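Local coordinates for protein subtilisin-like serine protease (Fervidobacterium pennivorans, PDB 1R6V) that degrades keratin into peptides as a calcium-binding, subtilisin-like serine protease, allowing its bacterium to grow on native feathers, at residues P311-G323 with F331-V345. The protein carries 1 engineered substitution. Residues are numbered along the deposited sequence; the frame is centred on the assembly and turned at random.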
loop_
_atom_site.group_PDB
_atom_site.type_symbol
_atom_site.label_atom_id
_atom_site.label_comp_id
_atom_site.label_asym_id
_atom_site.label_seq_id
_atom_site.Cartn_x
_atom_site.Cartn_y
_atom_site.Cartn_z
ATOM N N PRO A 311 -3.333 -2.874 -6.290
ATOM C CA PRO A 311 -4.198 -3.331 -7.382
ATOM C C PRO A 311 -5.650 -2.943 -7.203
ATOM O O PRO A 311 -6.178 -2.985 -6.087
ATOM C CB PRO A 311 -3.988 -4.846 -7.385
ATOM C CG PRO A 311 -3.629 -5.160 -5.940
ATOM C CD PRO A 311 -2.693 -4.010 -5.604
ATOM N N GLY A 312 -6.278 -2.527 -8.304
ATOM C CA GLY A 312 -7.679 -2.167 -8.273
ATOM C C GLY A 312 -8.008 -0.689 -8.371
ATOM O O GLY A 312 -9.128 -0.327 -8.755
ATOM N N VAL A 313 -7.066 0.169 -7.994
ATOM C CA VAL A 313 -7.317 1.600 -8.064
ATOM C C VAL A 313 -7.282 2.052 -9.516
ATOM O O VAL A 313 -6.782 1.335 -10.384
ATOM C CB VAL A 313 -6.259 2.424 -7.288
ATOM C CG1 VAL A 313 -6.158 1.927 -5.860
ATOM C CG2 VAL A 313 -4.928 2.372 -7.983
ATOM N N ILE A 314 -7.853 3.223 -9.771
ATOM C CA ILE A 314 -7.846 3.807 -11.108
ATOM C C ILE A 314 -6.757 4.878 -11.047
ATOM O O ILE A 314 -6.959 5.940 -10.454
ATOM C CB ILE A 314 -9.175 4.490 -11.451
ATOM C CG1 ILE A 314 -10.319 3.467 -11.425
ATOM C CG2 ILE A 314 -9.076 5.150 -12.817
ATOM C CD1 ILE A 314 -11.679 4.041 -11.859
ATOM N N GLN A 315 -5.603 4.599 -11.646
ATOM C CA GLN A 315 -4.492 5.561 -11.619
ATOM C C GLN A 315 -4.620 6.525 -12.800
ATOM O O GLN A 315 -4.838 6.102 -13.930
ATOM C CB GLN A 315 -3.155 4.819 -11.655
ATOM C CG GLN A 315 -1.962 5.748 -11.515
ATOM C CD GLN A 315 -0.633 5.000 -11.439
ATOM O OE1 GLN A 315 -0.586 3.824 -11.079
ATOM N NE2 GLN A 315 0.451 5.693 -11.764
ATOM N N VAL A 316 -4.475 7.821 -12.531
ATOM C CA VAL A 316 -4.683 8.846 -13.545
ATOM C C VAL A 316 -3.472 9.696 -13.897
ATOM O O VAL A 316 -2.803 10.229 -13.013
ATOM C CB VAL A 316 -5.810 9.795 -13.075
ATOM C CG1 VAL A 316 -6.093 10.873 -14.103
ATOM C CG2 VAL A 316 -7.058 8.985 -12.760
ATOM N N ALA A 317 -3.207 9.828 -15.192
ATOM C CA ALA A 317 -2.093 10.647 -15.657
ATOM C C ALA A 317 -2.577 12.034 -16.052
ATOM O O ALA A 317 -3.740 12.230 -16.399
ATOM C CB ALA A 317 -1.426 9.981 -16.847
ATOM N N ALA A 318 -1.668 13.004 -16.019
ATOM C CA ALA A 318 -2.000 14.378 -16.385
ATOM C C ALA A 318 -1.754 14.614 -17.876
ATOM O O ALA A 318 -0.696 14.251 -18.395
ATOM C CB ALA A 318 -1.153 15.337 -15.570
ATOM N N LEU A 319 -2.733 15.213 -18.546
ATOM C CA LEU A 319 -2.614 15.512 -19.972
ATOM C C LEU A 319 -2.587 17.014 -20.230
ATOM O O LEU A 319 -3.263 17.798 -19.565
ATOM C CB LEU A 319 -3.785 14.896 -20.752
ATOM C CG LEU A 319 -3.921 13.373 -20.708
ATOM C CD1 LEU A 319 -5.119 12.943 -21.561
ATOM C CD2 LEU A 319 -2.630 12.734 -21.259
ATOM N N ASP A 320 -1.799 17.395 -21.231
ATOM C CA ASP A 320 -1.653 18.781 -21.653
ATOM C C ASP A 320 -2.153 18.752 -23.106
ATOM O O ASP A 320 -2.463 17.690 -23.644
ATOM C CB ASP A 320 -0.154 19.130 -21.578
ATOM C CG ASP A 320 0.156 20.594 -21.879
ATOM O OD1 ASP A 320 -0.765 21.429 -21.964
ATOM O OD2 ASP A 320 1.362 20.906 -22.020
ATOM N N TYR A 321 -2.261 19.904 -23.739
ATOM C CA TYR A 321 -2.674 19.929 -25.133
ATOM C C TYR A 321 -1.868 21.059 -25.757
ATOM O O TYR A 321 -1.910 22.184 -25.279
ATOM C CB TYR A 321 -4.168 20.223 -25.262
ATOM C CG TYR A 321 -4.656 20.172 -26.685
ATOM C CD1 TYR A 321 -5.046 18.964 -27.270
ATOM C CD2 TYR A 321 -4.693 21.332 -27.467
ATOM C CE1 TYR A 321 -5.462 18.907 -28.602
ATOM C CE2 TYR A 321 -5.105 21.291 -28.799
ATOM C CZ TYR A 321 -5.490 20.077 -29.363
ATOM O OH TYR A 321 -5.909 20.026 -30.683
ATOM N N TYR A 322 -1.118 20.748 -26.810
ATOM C CA TYR A 322 -0.302 21.762 -27.463
ATOM C C TYR A 322 0.030 21.266 -28.861
ATOM O O TYR A 322 0.156 20.064 -29.084
ATOM C CB TYR A 322 0.984 21.993 -26.676
ATOM C CG TYR A 322 1.816 23.144 -27.196
ATOM C CD1 TYR A 322 1.482 24.459 -26.886
ATOM C CD2 TYR A 322 2.918 22.923 -28.027
ATOM C CE1 TYR A 322 2.220 25.533 -27.392
ATOM C CE2 TYR A 322 3.662 24.002 -28.541
ATOM C CZ TYR A 322 3.303 25.297 -28.222
ATOM O OH TYR A 322 3.997 26.370 -28.755
ATOM N N GLY A 323 0.157 22.191 -29.804
ATOM C CA GLY A 323 0.471 21.785 -31.163
ATOM C C GLY A 323 -0.590 20.891 -31.778
ATOM O O GLY A 323 -0.281 20.004 -32.582
ATOM N N PHE A 331 5.528 15.794 -16.167
ATOM C CA PHE A 331 5.795 15.562 -14.757
ATOM C C PHE A 331 4.997 14.348 -14.292
ATOM O O PHE A 331 5.168 13.873 -13.171
ATOM C CB PHE A 331 5.394 16.795 -13.950
ATOM C CG PHE A 331 3.999 17.278 -14.245
ATOM C CD1 PHE A 331 2.890 16.523 -13.864
ATOM C CD2 PHE A 331 3.795 18.470 -14.931
ATOM C CE1 PHE A 331 1.604 16.948 -14.161
ATOM C CE2 PHE A 331 2.509 18.904 -15.234
ATOM C CZ PHE A 331 1.411 18.142 -14.849
ATOM N N SER A 332 4.123 13.853 -15.165
ATOM C CA SER A 332 3.293 12.690 -14.854
ATOM C C SER A 332 4.154 11.424 -14.889
ATOM O O SER A 332 4.742 11.089 -15.922
ATOM C CB SER A 332 2.151 12.583 -15.876
ATOM O OG SER A 332 1.077 11.801 -15.378
ATOM N N SER A 333 4.224 10.719 -13.761
ATOM C CA SER A 333 5.034 9.507 -13.683
ATOM C C SER A 333 4.545 8.412 -14.626
ATOM O O SER A 333 3.366 8.041 -14.618
ATOM C CB SER A 333 5.064 8.987 -12.249
ATOM N N ARG A 334 5.470 7.910 -15.442
ATOM C CA ARG A 334 5.184 6.850 -16.404
ATOM C C ARG A 334 5.139 5.505 -15.680
ATOM O O ARG A 334 6.089 5.128 -14.990
ATOM C CB ARG A 334 6.268 6.827 -17.493
ATOM C CG ARG A 334 6.205 5.619 -18.421
ATOM C CD ARG A 334 7.247 5.684 -19.543
ATOM N NE ARG A 334 7.167 4.507 -20.411
ATOM C CZ ARG A 334 7.814 4.373 -21.565
ATOM N NH1 ARG A 334 8.601 5.349 -22.007
ATOM N NH2 ARG A 334 7.670 3.263 -22.278
ATOM N N SER A 335 4.035 4.785 -15.842
ATOM C CA SER A 335 3.868 3.489 -15.195
ATOM C C SER A 335 2.831 2.643 -15.920
ATOM O O SER A 335 1.843 3.156 -16.445
ATOM C CB SER A 335 3.458 3.679 -13.731
ATOM O OG SER A 335 2.322 4.523 -13.618
ATOM N N ASP A 336 3.065 1.340 -15.962
ATOM C CA ASP A 336 2.134 0.441 -16.626
ATOM C C ASP A 336 0.786 0.433 -15.914
ATOM O O ASP A 336 -0.200 -0.051 -16.466
ATOM C CB ASP A 336 2.683 -0.979 -16.628
ATOM C CG ASP A 336 3.057 -1.444 -15.240
ATOM O OD1 ASP A 336 4.225 -1.240 -14.853
ATOM O OD2 ASP A 336 2.175 -1.984 -14.533
ATOM N N GLY A 337 0.758 0.963 -14.690
ATOM C CA GLY A 337 -0.469 0.988 -13.911
ATOM C C GLY A 337 -1.449 2.091 -14.272
ATOM O O GLY A 337 -2.585 2.080 -13.801
ATOM N N VAL A 338 -1.035 3.039 -15.110
ATOM C CA VAL A 338 -1.924 4.136 -15.493
ATOM C C VAL A 338 -3.118 3.631 -16.294
ATOM O O VAL A 338 -2.942 2.925 -17.290
ATOM C CB VAL A 338 -1.178 5.200 -16.343
ATOM C CG1 VAL A 338 -2.146 6.269 -16.824
ATOM C CG2 VAL A 338 -0.064 5.823 -15.528
ATOM N N SER A 339 -4.328 3.987 -15.864
ATOM C CA SER A 339 -5.532 3.561 -16.586
ATOM C C SER A 339 -5.878 4.547 -17.697
ATOM O O SER A 339 -6.026 4.157 -18.855
ATOM C CB SER A 339 -6.733 3.416 -15.631
ATOM O OG SER A 339 -7.029 4.650 -15.010
ATOM N N VAL A 340 -6.004 5.825 -17.344
ATOM C CA VAL A 340 -6.346 6.861 -18.313
ATOM C C VAL A 340 -5.697 8.194 -17.927
ATOM O O VAL A 340 -5.161 8.350 -16.826
ATOM C CB VAL A 340 -7.884 7.114 -18.385
ATOM C CG1 VAL A 340 -8.619 5.834 -18.809
ATOM C CG2 VAL A 340 -8.405 7.603 -17.027
ATOM N N GLY A 341 -5.740 9.138 -18.859
ATOM C CA GLY A 341 -5.217 10.460 -18.579
ATOM C C GLY A 341 -6.390 11.427 -18.629
ATOM O O GLY A 341 -7.459 11.113 -19.172
ATOM N N ALA A 342 -6.213 12.609 -18.052
ATOM C CA ALA A 342 -7.272 13.612 -18.072
ATOM C C ALA A 342 -6.603 14.973 -18.057
ATOM O O ALA A 342 -5.420 15.071 -17.741
ATOM C CB ALA A 342 -8.206 13.466 -16.835
ATOM N N PRO A 343 -7.360 16.037 -18.379
ATOM C CA PRO A 343 -6.808 17.403 -18.392
ATOM C C PRO A 343 -6.119 17.704 -17.065
ATOM O O PRO A 343 -6.717 17.528 -16.008
ATOM C CB PRO A 343 -8.041 18.281 -18.656
ATOM C CG PRO A 343 -9.210 17.403 -18.334
ATOM C CD PRO A 343 -8.785 16.036 -18.749
ATOM N N GLY A 344 -4.864 18.148 -17.125
ATOM C CA GLY A 344 -4.119 18.415 -15.908
ATOM C C GLY A 344 -3.172 19.599 -16.010
ATOM O O GLY A 344 -2.203 19.701 -15.251
ATOM N N VAL A 345 -3.446 20.485 -16.954
ATOM C CA VAL A 345 -2.625 21.682 -17.133
ATOM C C VAL A 345 -3.582 22.848 -17.360
ATOM O O VAL A 345 -4.566 22.706 -18.066
ATOM C CB VAL A 345 -1.645 21.511 -18.334
ATOM C CG1 VAL A 345 -0.752 22.727 -18.449
ATOM C CG2 VAL A 345 -0.784 20.266 -18.139
HETATM O O HOH W 1 -5.252 2.068 -12.841
#
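Gln315 lies against the turn Ser335-Val338 that leads into strand 338-343. Its CB touches Gly337 O at 3.5 Å; with CG trans to the main-chain nitrogen (chi1 -175°) and the chain extended beyond it, CD passes alongside Gly337 to reach Ser335. There OE1 lies beside Gly337 C, while NE2 makes a weak, bent bond to Ser335 OG (2.9 Å) and meets Val338 CG2, the two side chains crossing at about a right angle. Cut back to an alanine, this position would probably leave Ser335 OG without its amide partner and a gap beside Gly337 and Val338. A water bound to Val313 O, Gln315 N and Gly337 O joins the two backbones beside the turn. Gln315 O accepts twice from Ser339: from N, 19° off the carbonyl plane, and from OG (2.8 Å), which comes in above that plane. Parallel ladder bonds follow, Ala317 N to Val340 O, Ala342 N to Ala317 O, Leu319 N to Ala342 O and Gly344 N to Leu319 O. Ser332 OG takes the N-H of Ala318 at 3.1 Å, and Ala318 CB rests 3.5 Å from Phe331 CE1. Leu319 CD1 lies over Gly341, where a CB would clash with Leu319 CG. Strand 314-322 pairs in parallel with both 290-294 and 338-343 in the central, mainly parallel sheet of the subtilisin fold; Val316 and Pro343 touch helix 380-397, which carries Ser381, the probable nucleophile of the charge relay, whereas Ile314 and Ser339 meet helix 403-413.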